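Local coordinates for protein precorrin-6Y C5,15-methyltransferase (Decarboxylating) (PDB 3E05) that probably transfers methyl groups from S-adenosylmethionine to precorrin-6Y during cobalamin biosynthesis, this chain being the C-terminal domain of the longer decarboxylating enzyme, at residues D[47-52]-D[67-72]. Numbering follows the deposited sequence.
Sequences IGAGSA and IFALER
Ile47 and Leu70 form a parallel beta bridge, CA to CA 5.0 Å, where strand 43-47 gives way to the glycine-rich loop Gly48-Ala52 beside strand 66-71. Leu70 O takes two backbone donors from opposite faces of its carbonyl plane: Gly48 N at 2.8 Å, with a bent N-H...O angle of 130°, and Ala49 N at 2.9 Å, nearer straight. The methyl groups Ala49 CB and Ala69 CB meet at 3.8 Å, and Ile80 of helix 74-86 also touches Ala49. Glu71 reaches back to the loop: its CG stands anti to the backbone N (chi1 178°), the chain bends at chi2, and OE1 accepts Gly50 N at 2.9 Å on the anti side, 24° out of the carboxylate plane. OE2 accepts Asn73 N, giving each carboxylate oxygen one backbone N-H. A type II' turn from Ala49 to Ala52 leads into helix 53-61. The arrangement is consistent with the GxG loop of Rossmann-like methyltransferases; in relatives the acidic residue usually binds the ribose hydroxyls of S-adenosylmethionine, and Glu71 may do so here. The loop is thus tied to both main chain and side chain of the neighbouring strand.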
loop_
_atom_site.group_PDB
_atom_site.type_symbol
_atom_site.label_atom_id
_atom_site.label_comp_id
_atom_site.label_asym_id
_atom_site.label_seq_id
_atom_site.Cartn_x
_atom_site.Cartn_y
_atom_site.Cartn_z
ATOM N N ILE D 47 17.349 20.457 5.805
ATOM C CA ILE D 47 16.444 21.554 6.145
ATOM C C ILE D 47 15.169 21.087 6.849
ATOM O O ILE D 47 14.387 20.303 6.288
ATOM C CB ILE D 47 16.100 22.385 4.902
ATOM C CG1 ILE D 47 17.389 22.956 4.293
ATOM C CG2 ILE D 47 15.101 23.513 5.254
ATOM C CD1 ILE D 47 17.227 23.500 2.901
ATOM N N GLY D 48 14.973 21.571 8.076
ATOM C CA GLY D 48 13.870 21.137 8.928
ATOM C C GLY D 48 14.216 19.778 9.496
ATOM O O GLY D 48 13.486 18.800 9.287
ATOM N N ALA D 49 15.322 19.719 10.233
ATOM C CA ALA D 49 15.925 18.439 10.644
ATOM C C ALA D 49 15.088 17.590 11.599
ATOM O O ALA D 49 15.195 16.357 11.587
ATOM C CB ALA D 49 17.328 18.648 11.181
ATOM N N GLY D 50 14.245 18.237 12.403
ATOM C CA GLY D 50 13.345 17.529 13.316
ATOM C C GLY D 50 14.128 16.923 14.454
ATOM O O GLY D 50 14.546 17.628 15.358
ATOM N N SER D 51 14.330 15.609 14.392
ATOM C CA SER D 51 15.163 14.898 15.362
ATOM C C SER D 51 16.550 14.583 14.805
ATOM O O SER D 51 17.394 13.982 15.487
ATOM C CB SER D 51 14.457 13.627 15.807
ATOM O OG SER D 51 13.290 13.991 16.527
ATOM N N ALA D 52 16.761 15.005 13.562
ATOM C CA ALA D 52 18.012 14.832 12.822
ATOM C C ALA D 52 18.374 13.387 12.504
ATOM O O ALA D 52 19.531 13.099 12.220
ATOM C CB ALA D 52 19.208 15.601 13.497
ATOM N N ILE D 67 27.687 17.632 7.176
ATOM C CA ILE D 67 26.225 17.741 7.191
ATOM C C ILE D 67 25.780 18.912 8.060
ATOM O O ILE D 67 26.261 19.086 9.179
ATOM C CB ILE D 67 25.568 16.404 7.646
ATOM C CG1 ILE D 67 25.884 15.287 6.647
ATOM C CG2 ILE D 67 24.067 16.532 7.791
ATOM C CD1 ILE D 67 26.924 14.342 7.102
ATOM N N PHE D 68 24.868 19.721 7.530
ATOM C CA PHE D 68 24.350 20.882 8.239
ATOM C C PHE D 68 22.849 20.726 8.419
ATOM O O PHE D 68 22.102 20.655 7.437
ATOM C CB PHE D 68 24.712 22.165 7.483
ATOM C CG PHE D 68 26.199 22.354 7.326
ATOM C CD1 PHE D 68 26.935 22.999 8.323
ATOM C CD2 PHE D 68 26.866 21.866 6.203
ATOM C CE1 PHE D 68 28.316 23.156 8.204
ATOM C CE2 PHE D 68 28.242 22.016 6.076
ATOM C CZ PHE D 68 28.967 22.665 7.084
ATOM N N ALA D 69 22.442 20.643 9.680
ATOM C CA ALA D 69 21.072 20.355 10.077
ATOM C C ALA D 69 20.403 21.608 10.618
ATOM O O ALA D 69 20.739 22.087 11.716
ATOM C CB ALA D 69 21.064 19.243 11.126
ATOM N N LEU D 70 19.464 22.138 9.833
ATOM C CA LEU D 70 18.774 23.380 10.150
ATOM C C LEU D 70 17.418 23.123 10.785
ATOM O O LEU D 70 16.601 22.365 10.242
ATOM C CB LEU D 70 18.603 24.241 8.900
ATOM C CG LEU D 70 19.766 25.164 8.545
ATOM C CD1 LEU D 70 20.849 24.404 7.818
ATOM C CD2 LEU D 70 19.258 26.299 7.681
ATOM N N GLU D 71 17.174 23.767 11.925
ATOM C CA GLU D 71 15.920 23.600 12.656
ATOM C C GLU D 71 15.526 24.881 13.387
ATOM O O GLU D 71 16.353 25.490 14.068
ATOM C CB GLU D 71 16.025 22.414 13.621
ATOM C CG GLU D 71 14.795 22.140 14.506
ATOM C CD GLU D 71 13.519 21.941 13.707
ATOM O OE1 GLU D 71 13.468 21.036 12.855
ATOM O OE2 GLU D 71 12.562 22.710 13.926
ATOM N N ARG D 72 14.265 25.281 13.220
ATOM C CA ARG D 72 13.736 26.515 13.816
ATOM C C ARG D 72 13.119 26.328 15.214
ATOM O O ARG D 72 13.164 27.236 16.036
ATOM C CB ARG D 72 12.723 27.183 12.860
ATOM C CG ARG D 72 11.393 26.434 12.711
ATOM C CD ARG D 72 10.597 26.922 11.518
ATOM N NE ARG D 72 9.163 26.657 11.634
ATOM C CZ ARG D 72 8.566 25.529 11.256
ATOM N NH1 ARG D 72 9.269 24.533 10.725
ATOM N NH2 ARG D 72 7.254 25.398 11.406
#